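Local coordinates for protein thioredoxin reductase (Streptococcus pyogenes, PDB 5UWY) that probably catalyses the NADPH-dependent reduction of thioredoxin, carrying electrons through bound flavin-adenine dinucleotide and a redox-active disulfide, at residues Lys65-Leu70 with Val75-Gly80; Leu146-Gly151 with Glu157-Leu162; Tyr161-Ala166 with Phe189-Val194. All coordinates share one frame; numbering follows the deposited sequence.

Contact 1 of 3, residues Lys65-Leu70 with Val75-Gly80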
loop_
_atom_site.group_PDB
_atom_site.type_symbol
_atom_site.label_atom_id
_atom_site.label_comp_id
_atom_site.label_asym_id
_atom_site.label_seq_id
_atom_site.Cartn_x
_atom_site.Cartn_y
_atom_site.Cartn_z
ATOM N N LYS A 65 14.672 -2.644 -9.091
ATOM C CA LYS A 65 14.932 -1.965 -7.828
ATOM C C LYS A 65 14.101 -2.543 -6.691
ATOM O O LYS A 65 14.449 -2.348 -5.521
ATOM C CB LYS A 65 14.676 -0.463 -7.968
ATOM C CG LYS A 65 15.498 0.379 -7.008
ATOM C CD LYS A 65 16.208 1.511 -7.733
ATOM C CE LYS A 65 17.278 2.144 -6.854
ATOM N NZ LYS A 65 16.696 3.043 -5.820
HETATM N N MSE A 66 13.024 -3.252 -7.005
HETATM C CA MSE A 66 12.271 -3.986 -5.992
HETATM C C MSE A 66 12.763 -5.412 -5.795
HETATM O O MSE A 66 12.533 -6.010 -4.747
HETATM C CB MSE A 66 10.798 -4.033 -6.344
HETATM C CG MSE A 66 9.942 -3.194 -5.447
HETATM SE SE MSE A 66 8.104 -3.214 -6.058
HETATM C CE MSE A 66 8.213 -1.867 -7.423
ATOM N N TYR A 67 13.436 -5.955 -6.812
ATOM C CA TYR A 67 13.863 -7.348 -6.764
ATOM C C TYR A 67 15.211 -7.488 -6.058
ATOM O O TYR A 67 15.392 -8.386 -5.231
ATOM C CB TYR A 67 13.926 -7.925 -8.182
ATOM C CG TYR A 67 14.440 -9.353 -8.260
ATOM C CD1 TYR A 67 15.794 -9.655 -8.110
ATOM C CD2 TYR A 67 13.560 -10.405 -8.459
ATOM C CE1 TYR A 67 16.253 -10.952 -8.172
ATOM C CE2 TYR A 67 14.011 -11.711 -8.524
ATOM C CZ TYR A 67 15.356 -11.980 -8.380
ATOM O OH TYR A 67 15.808 -13.282 -8.444
ATOM N N GLU A 68 16.183 -6.648 -6.414
ATOM C CA GLU A 68 17.535 -6.803 -5.883
ATOM C C GLU A 68 17.612 -6.795 -4.361
ATOM O O GLU A 68 18.433 -7.552 -3.820
ATOM C CB GLU A 68 18.442 -5.726 -6.490
ATOM C CG GLU A 68 18.647 -5.879 -7.992
ATOM C CD GLU A 68 19.352 -4.691 -8.624
ATOM O OE1 GLU A 68 19.540 -4.699 -9.860
ATOM O OE2 GLU A 68 19.715 -3.751 -7.891
ATOM N N PRO A 69 16.827 -5.996 -3.612
ATOM C CA PRO A 69 16.904 -6.087 -2.145
ATOM C C PRO A 69 16.416 -7.417 -1.580
ATOM O O PRO A 69 16.503 -7.639 -0.369
ATOM C CB PRO A 69 16.020 -4.926 -1.674
ATOM C CG PRO A 69 16.011 -3.974 -2.811
ATOM C CD PRO A 69 16.047 -4.820 -4.039
ATOM N N LEU A 70 15.904 -8.310 -2.432
ATOM C CA LEU A 70 15.424 -9.594 -1.931
ATOM C C LEU A 70 16.561 -10.589 -1.733
ATOM O O LEU A 70 16.527 -11.387 -0.788
ATOM C CB LEU A 70 14.378 -10.183 -2.875
ATOM C CG LEU A 70 13.091 -9.383 -3.047
ATOM C CD1 LEU A 70 12.109 -10.162 -3.900
ATOM C CD2 LEU A 70 12.495 -9.051 -1.691
ATOM N N VAL A 75 15.616 -14.598 -0.219
ATOM C CA VAL A 75 14.442 -15.023 -0.969
ATOM C C VAL A 75 14.906 -15.921 -2.104
ATOM O O VAL A 75 15.708 -15.507 -2.947
ATOM C CB VAL A 75 13.666 -13.820 -1.507
ATOM C CG1 VAL A 75 12.490 -14.291 -2.356
ATOM C CG2 VAL A 75 13.189 -12.944 -0.358
ATOM N N GLU A 76 14.432 -17.163 -2.121
ATOM C CA GLU A 76 14.848 -18.066 -3.188
ATOM C C GLU A 76 13.890 -17.939 -4.370
ATOM O O GLU A 76 12.668 -18.041 -4.208
ATOM C CB GLU A 76 14.955 -19.513 -2.709
ATOM C CG GLU A 76 15.221 -20.501 -3.840
ATOM C CD GLU A 76 16.656 -20.447 -4.357
ATOM O OE1 GLU A 76 17.058 -21.338 -5.140
ATOM O OE2 GLU A 76 17.389 -19.510 -3.977
ATOM N N ASN A 77 14.446 -17.675 -5.556
ATOM C CA ASN A 77 13.660 -17.464 -6.766
ATOM C C ASN A 77 13.645 -18.755 -7.579
ATOM O O ASN A 77 14.704 -19.295 -7.932
ATOM C CB ASN A 77 14.235 -16.310 -7.585
ATOM C CG ASN A 77 13.849 -14.953 -7.032
ATOM O OD1 ASN A 77 14.594 -14.352 -6.255
ATOM N ND2 ASN A 77 12.682 -14.461 -7.430
ATOM N N ILE A 78 12.442 -19.236 -7.878
ATOM C CA ILE A 78 12.230 -20.517 -8.537
ATOM C C ILE A 78 11.396 -20.278 -9.784
ATOM O O ILE A 78 10.285 -19.740 -9.698
ATOM C CB ILE A 78 11.527 -21.526 -7.614
ATOM C CG1 ILE A 78 12.310 -21.696 -6.315
ATOM C CG2 ILE A 78 11.350 -22.852 -8.321
ATOM C CD1 ILE A 78 11.644 -22.616 -5.311
ATOM N N TYR A 79 11.931 -20.660 -10.941
ATOM C CA TYR A 79 11.133 -20.624 -12.157
ATOM C C TYR A 79 10.113 -21.754 -12.146
ATOM O O TYR A 79 10.418 -22.888 -11.767
ATOM C CB TYR A 79 12.007 -20.743 -13.405
ATOM C CG TYR A 79 11.215 -21.241 -14.594
ATOM C CD1 TYR A 79 10.359 -20.391 -15.285
ATOM C CD2 TYR A 79 11.297 -22.567 -15.009
ATOM C CE1 TYR A 79 9.617 -20.842 -16.361
ATOM C CE2 TYR A 79 10.559 -23.025 -16.085
ATOM C CZ TYR A 79 9.722 -22.159 -16.756
ATOM O OH TYR A 79 8.987 -22.606 -17.828
ATOM N N GLY A 80 8.899 -21.435 -12.580
ATOM C CA GLY A 80 7.857 -22.429 -12.703
ATOM C C GLY A 80 6.524 -21.826 -13.087
ATOM O O GLY A 80 6.287 -20.636 -12.865
#
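Leu70 and Val75 face one another across the short turn between helix 59-71 and strand 76-79, with their CA atoms 5.6 Å apart. The apolar part of the contact lies near the backbone: Leu70 CB rests 3.9 Å from Val75 CG2, whereas the methyl Leu70 CD2 stands farther off, at 4.2 Å from the same carbon. Val75 CG2 lies anti to its own carbonyl carbon, on the side where Leu70 CB and Leu70 O both approach. Val75 N also gives a weak hydrogen bond to Leu70 O, nearly straight at 171° but 3.4 Å long, so the turn is tied by one loose backbone link.

Two residues further along the chain, Asn77 and Tyr67 approach each other from opposite directions. The amide plane is inclined 31° to the phenol ring, and Asn77 ND2 lies obliquely to it, near Tyr67 CE2; Tyr67 OH is 2.7 Å from Asn77 OD1.

This is the helix-to-strand half of a beta-alpha-beta crossover in the FAD-binding sheet. Strand 76-79 pairs with strand 30-34 at that sheet's margin and leads to Gly80, which touches FAD. Leu70 and Val75 meet on Ile32 of strand 30-34 and also reach helix 14-25, through Met17, Leu21 and Ala24.

Contact 2 of 3, residues Leu146-Gly151 with Glu157-Leu162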
loop_
_atom_site.group_PDB
_atom_site.type_symbol
_atom_site.label_atom_id
_atom_site.label_comp_id
_atom_site.label_asym_id
_atom_site.label_seq_id
_atom_site.Cartn_x
_atom_site.Cartn_y
_atom_site.Cartn_z
ATOM N N LEU A 146 -7.911 11.904 -27.506
ATOM C CA LEU A 146 -7.871 10.543 -27.010
ATOM C C LEU A 146 -9.074 9.780 -27.543
ATOM O O LEU A 146 -10.166 10.334 -27.700
ATOM C CB LEU A 146 -7.868 10.517 -25.476
ATOM C CG LEU A 146 -6.721 11.256 -24.779
ATOM C CD1 LEU A 146 -6.683 10.923 -23.300
ATOM C CD2 LEU A 146 -5.387 10.930 -25.423
ATOM N N LEU A 147 -8.853 8.501 -27.824
ATOM C CA LEU A 147 -9.885 7.590 -28.296
ATOM C C LEU A 147 -10.115 6.530 -27.228
ATOM O O LEU A 147 -9.155 5.937 -26.732
ATOM C CB LEU A 147 -9.472 6.937 -29.619
ATOM C CG LEU A 147 -10.468 5.969 -30.255
ATOM C CD1 LEU A 147 -11.618 6.745 -30.863
ATOM C CD2 LEU A 147 -9.789 5.097 -31.300
ATOM N N VAL A 148 -11.373 6.302 -26.866
ATOM C CA VAL A 148 -11.740 5.303 -25.868
ATOM C C VAL A 148 -12.528 4.207 -26.568
ATOM O O VAL A 148 -13.491 4.493 -27.289
ATOM C CB VAL A 148 -12.552 5.924 -24.718
ATOM C CG1 VAL A 148 -13.447 4.879 -24.059
ATOM C CG2 VAL A 148 -11.623 6.553 -23.693
ATOM N N VAL A 149 -12.126 2.956 -26.369
ATOM C CA VAL A 149 -12.792 1.832 -27.022
ATOM C C VAL A 149 -13.700 1.131 -26.019
ATOM O O VAL A 149 -13.255 0.740 -24.931
ATOM C CB VAL A 149 -11.778 0.849 -27.624
ATOM C CG1 VAL A 149 -12.503 -0.213 -28.427
ATOM C CG2 VAL A 149 -10.770 1.589 -28.486
ATOM N N GLY A 150 -14.965 0.968 -26.382
ATOM C CA GLY A 150 -15.938 0.283 -25.554
ATOM C C GLY A 150 -17.250 1.041 -25.472
ATOM O O GLY A 150 -17.392 2.164 -25.950
ATOM N N GLY A 151 -18.218 0.390 -24.830
ATOM C CA GLY A 151 -19.540 0.965 -24.677
ATOM C C GLY A 151 -20.237 0.589 -23.384
ATOM O O GLY A 151 -21.443 0.814 -23.235
ATOM N N GLU A 157 -17.100 5.762 -18.072
ATOM C CA GLU A 157 -16.534 6.399 -16.889
ATOM C C GLU A 157 -15.056 6.712 -17.080
ATOM O O GLU A 157 -14.586 7.787 -16.687
ATOM C CB GLU A 157 -16.750 5.520 -15.658
ATOM C CG GLU A 157 -17.952 5.944 -14.828
ATOM C CD GLU A 157 -17.724 5.800 -13.336
ATOM O OE1 GLU A 157 -18.644 6.139 -12.560
ATOM O OE2 GLU A 157 -16.629 5.351 -12.939
ATOM N N GLU A 158 -14.306 5.791 -17.691
ATOM C CA GLU A 158 -12.902 6.071 -17.973
ATOM C C GLU A 158 -12.758 7.228 -18.958
ATOM O O GLU A 158 -11.780 7.981 -18.889
ATOM C CB GLU A 158 -12.201 4.807 -18.488
ATOM C CG GLU A 158 -11.957 4.747 -19.993
ATOM C CD GLU A 158 -11.330 3.430 -20.433
ATOM O OE1 GLU A 158 -11.934 2.718 -21.265
ATOM O OE2 GLU A 158 -10.226 3.107 -19.942
ATOM N N ALA A 159 -13.734 7.409 -19.849
ATOM C CA ALA A 159 -13.685 8.529 -20.784
ATOM C C ALA A 159 -13.875 9.859 -20.062
ATOM O O ALA A 159 -13.072 10.791 -20.233
ATOM C CB ALA A 159 -14.741 8.351 -21.876
ATOM N N ILE A 160 -14.928 9.975 -19.245
ATOM C CA ILE A 160 -15.127 11.263 -18.587
ATOM C C ILE A 160 -14.048 11.508 -17.539
ATOM O O ILE A 160 -13.743 12.661 -17.218
ATOM C CB ILE A 160 -16.542 11.390 -17.995
ATOM C CG1 ILE A 160 -17.023 10.054 -17.435
ATOM C CG2 ILE A 160 -17.510 11.919 -19.049
ATOM C CD1 ILE A 160 -18.383 10.142 -16.776
ATOM N N TYR A 161 -13.432 10.451 -17.006
ATOM C CA TYR A 161 -12.227 10.660 -16.209
ATOM C C TYR A 161 -11.105 11.221 -17.072
ATOM O O TYR A 161 -10.338 12.084 -16.627
ATOM C CB TYR A 161 -11.784 9.361 -15.533
ATOM C CG TYR A 161 -10.439 9.470 -14.841
ATOM C CD1 TYR A 161 -10.319 10.081 -13.598
ATOM C CD2 TYR A 161 -9.288 8.966 -15.433
ATOM C CE1 TYR A 161 -9.091 10.184 -12.964
ATOM C CE2 TYR A 161 -8.057 9.067 -14.807
ATOM C CZ TYR A 161 -7.964 9.675 -13.573
ATOM O OH TYR A 161 -6.738 9.774 -12.952
ATOM N N LEU A 162 -11.001 10.748 -18.316
ATOM C CA LEU A 162 -9.982 11.257 -19.222
ATOM C C LEU A 162 -10.235 12.701 -19.634
ATOM O O LEU A 162 -9.294 13.383 -20.056
ATOM C CB LEU A 162 -9.888 10.364 -20.459
ATOM C CG LEU A 162 -9.111 9.067 -20.233
ATOM C CD1 LEU A 162 -9.048 8.234 -21.500
ATOM C CD2 LEU A 162 -7.718 9.375 -19.715
#
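Strand 146-149 and helix 157-162 run antiparallel, at 166° between their directions and 9.1 Å between their axes, and come closest in the backbone where the CA atoms of Val148 and Ala159 lie 6.3 Å apart. This is the strand-turn-helix start of a Rossmann-type beta-alpha-beta unit, completed by strand 168-172. Gly150, just past the strand, belongs to a GxGxxA sequence, consistent with the dinucleotide-binding turn expected in the NADPH domain of this family.

No hydrogen bond joins the two segments; the contact rests mainly on apolar side chains, with Glu158 adding its CG and carboxylate. Val148, in the middle of the strand, presents both methyls to the helix, CG1 to Glu158 and CG2 mainly to Ala159 and Leu162. With CG1 roughly anti to the backbone N (chi1 154°), Val148 CG2 comes 4.0 Å from Ala159 CB and 3.8 Å from Leu162 CD1. Ala159, with a single methyl, fits where the backbones are nearest. One turn later the CA separation widens to 8.1 Å between Leu146 and Leu162, and the gap is bridged by two branched side chains crossing at about a right angle: Leu146 CD1 is 4.0 Å from Leu162 CD1 and about as far from Leu162 CD2.

The sheet's neighbouring strands extend this apolar layer: Phe234 of strand 232-235 touches both leucines, and Val171 of strand 168-172 touches Val148. At the other end Glu158 slides past Val148 in the opposite direction and also meets Tyr236; its carboxylate touches rather than bonds, with OE1 3.8 Å from the methyl Val148 CG1.

Contact 3 of 3, residues Tyr161-Ala166 with Phe189-Val194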
loop_
_atom_site.group_PDB
_atom_site.type_symbol
_atom_site.label_atom_id
_atom_site.label_comp_id
_atom_site.label_asym_id
_atom_site.label_seq_id
_atom_site.Cartn_x
_atom_site.Cartn_y
_atom_site.Cartn_z
ATOM N N TYR A 161 -13.432 10.451 -17.006
ATOM C CA TYR A 161 -12.227 10.660 -16.209
ATOM C C TYR A 161 -11.105 11.221 -17.072
ATOM O O TYR A 161 -10.338 12.084 -16.627
ATOM C CB TYR A 161 -11.784 9.361 -15.533
ATOM C CG TYR A 161 -10.439 9.470 -14.841
ATOM C CD1 TYR A 161 -10.319 10.081 -13.598
ATOM C CD2 TYR A 161 -9.288 8.966 -15.433
ATOM C CE1 TYR A 161 -9.091 10.184 -12.964
ATOM C CE2 TYR A 161 -8.057 9.067 -14.807
ATOM C CZ TYR A 161 -7.964 9.675 -13.573
ATOM O OH TYR A 161 -6.738 9.774 -12.952
ATOM N N LEU A 162 -11.001 10.748 -18.316
ATOM C CA LEU A 162 -9.982 11.257 -19.222
ATOM C C LEU A 162 -10.235 12.701 -19.634
ATOM O O LEU A 162 -9.294 13.383 -20.056
ATOM C CB LEU A 162 -9.888 10.364 -20.459
ATOM C CG LEU A 162 -9.111 9.067 -20.233
ATOM C CD1 LEU A 162 -9.048 8.234 -21.500
ATOM C CD2 LEU A 162 -7.718 9.375 -19.715
ATOM N N THR A 163 -11.474 13.190 -19.518
ATOM C CA THR A 163 -11.727 14.602 -19.799
ATOM C C THR A 163 -10.963 15.529 -18.859
ATOM O O THR A 163 -10.841 16.725 -19.151
ATOM C CB THR A 163 -13.222 14.916 -19.711
ATOM O OG1 THR A 163 -13.684 14.705 -18.371
ATOM C CG2 THR A 163 -14.010 14.039 -20.665
ATOM N N GLN A 164 -10.448 15.012 -17.740
ATOM C CA GLN A 164 -9.689 15.831 -16.803
ATOM C C GLN A 164 -8.314 16.224 -17.328
ATOM O O GLN A 164 -7.656 17.066 -16.709
ATOM C CB GLN A 164 -9.537 15.096 -15.471
ATOM C CG GLN A 164 -10.851 14.791 -14.779
ATOM C CD GLN A 164 -11.263 15.883 -13.817
ATOM O OE1 GLN A 164 -10.659 16.053 -12.759
ATOM N NE2 GLN A 164 -12.296 16.635 -14.183
ATOM N N PHE A 165 -7.866 15.639 -18.432
ATOM C CA PHE A 165 -6.580 15.987 -19.027
ATOM C C PHE A 165 -6.688 16.343 -20.500
ATOM O O PHE A 165 -6.068 17.314 -20.939
ATOM C CB PHE A 165 -5.577 14.834 -18.865
ATOM C CG PHE A 165 -5.682 14.111 -17.556
ATOM C CD1 PHE A 165 -5.009 14.579 -16.442
ATOM C CD2 PHE A 165 -6.434 12.955 -17.441
ATOM C CE1 PHE A 165 -5.095 13.917 -15.239
ATOM C CE2 PHE A 165 -6.525 12.287 -16.237
ATOM C CZ PHE A 165 -5.853 12.769 -15.133
ATOM N N ALA A 166 -7.460 15.586 -21.273
ATOM C CA ALA A 166 -7.489 15.744 -22.716
ATOM C C ALA A 166 -8.354 16.932 -23.123
ATOM O O ALA A 166 -9.218 17.397 -22.374
ATOM C CB ALA A 166 -8.013 14.470 -23.380
ATOM N N PHE A 189 -23.104 12.459 -22.279
ATOM C CA PHE A 189 -23.708 13.376 -23.242
ATOM C C PHE A 189 -23.664 14.818 -22.747
ATOM O O PHE A 189 -23.631 15.751 -23.559
ATOM C CB PHE A 189 -25.153 12.964 -23.535
ATOM C CG PHE A 189 -25.309 11.526 -23.955
ATOM C CD1 PHE A 189 -24.386 10.926 -24.799
ATOM C CD2 PHE A 189 -26.387 10.775 -23.507
ATOM C CE1 PHE A 189 -24.533 9.604 -25.184
ATOM C CE2 PHE A 189 -26.538 9.453 -23.885
ATOM C CZ PHE A 189 -25.610 8.867 -24.725
ATOM N N ALA A 190 -23.645 15.018 -21.425
ATOM C CA ALA A 190 -23.623 16.366 -20.868
ATOM C C ALA A 190 -22.242 17.008 -20.944
ATOM O O ALA A 190 -22.145 18.234 -21.069
ATOM C CB ALA A 190 -24.108 16.339 -19.418
ATOM N N ASN A 191 -21.174 16.217 -20.875
ATOM C CA ASN A 191 -19.830 16.779 -20.911
ATOM C C ASN A 191 -19.490 17.238 -22.326
ATOM O O ASN A 191 -19.746 16.533 -23.305
ATOM C CB ASN A 191 -18.811 15.750 -20.412
ATOM C CG ASN A 191 -17.370 16.248 -20.491
ATOM O OD1 ASN A 191 -16.831 16.489 -21.573
ATOM N ND2 ASN A 191 -16.744 16.404 -19.332
ATOM N N ASP A 192 -18.901 18.433 -22.425
ATOM C CA ASP A 192 -18.600 19.006 -23.733
ATOM C C ASP A 192 -17.475 18.254 -24.430
ATOM O O ASP A 192 -17.509 18.066 -25.651
ATOM C CB ASP A 192 -18.225 20.483 -23.592
ATOM C CG ASP A 192 -19.259 21.282 -22.827
ATOM O OD1 ASP A 192 -20.376 20.766 -22.622
ATOM O OD2 ASP A 192 -18.949 22.424 -22.430
ATOM N N LYS A 193 -16.467 17.819 -23.675
ATOM C CA LYS A 193 -15.224 17.315 -24.246
ATOM C C LYS A 193 -15.316 15.878 -24.734
ATOM O O LYS A 193 -14.301 15.325 -25.167
ATOM C CB LYS A 193 -14.095 17.430 -23.220
ATOM C CG LYS A 193 -14.004 18.786 -22.546
ATOM C CD LYS A 193 -12.555 19.184 -22.309
ATOM C CE LYS A 193 -12.322 19.614 -20.869
ATOM N NZ LYS A 193 -10.903 19.998 -20.635
ATOM N N VAL A 194 -16.483 15.251 -24.679
ATOM C CA VAL A 194 -16.637 13.877 -25.131
ATOM C C VAL A 194 -17.656 13.845 -26.265
ATOM O O VAL A 194 -18.724 14.463 -26.177
ATOM C CB VAL A 194 -17.013 12.941 -23.963
ATOM C CG1 VAL A 194 -18.478 13.027 -23.626
ATOM C CG2 VAL A 194 -16.608 11.494 -24.267
#
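Thr163 meets Asn191 and Lys193 where the chain following helix 153-162 runs close to the chain leaving helix 182-190; the CA atoms of Thr163 and Lys193 are 6.3 Å apart. No hydrogen bond crosses the contact. Thr163 and Asn191 approach from opposite directions, the amide spanning the branched end of the threonine: Asn191 OD1 is 3.8 Å from Thr163 CG2, and Asn191 ND2 is 3.6 Å from Thr163 OG1. That hydroxyl is held within its own chain turn by a hydrogen bond with Ile160 O, for which OG1 sits between the backbone N and carbonyl carbon (chi1 64°).

Lys193, bent at its second and third torsions, carries its amine to two carbonyls, NZ lying 3.6 Å from Thr163 O and equally far from Ala166 O. These separations suggest at most a loose electrostatic attraction. Behind the first shell, Leu162 O accepts bonds from Phe165 N and Ala166 N, which fixes the turn presenting Ala166.

The contact thus joins the helix-to-strand connections of successive beta-alpha-beta units, beside the C-terminal part of helix 153-162. Strand 168-172, between strands 145-149 and 194-197 in the parallel sheet, lines this junction: its Val169 bonds to the Lys193 backbone and packs against Leu162 and Val194.

Along the chain, contact 1 closes before contact 2 opens, and contact 3 begins on the helix where contact 2 ends. Contact 1 belongs to the parallel sheet of the FAD-binding part; its centre lies 37 Å from that of contact 2 and 42 Å from that of contact 3, on the opposite side of the chain's centre. Contacts 2 and 3, with centres only 9 Å apart, share helix 153-162 and lie on and beside the second parallel sheet, probably that of the NADPH domain. They touch directly, Leu146 CG lying 3.7 Å from Ala166 CB. All three neighbourhoods reach the second subunit, so both halves of the chain take part in the dimer.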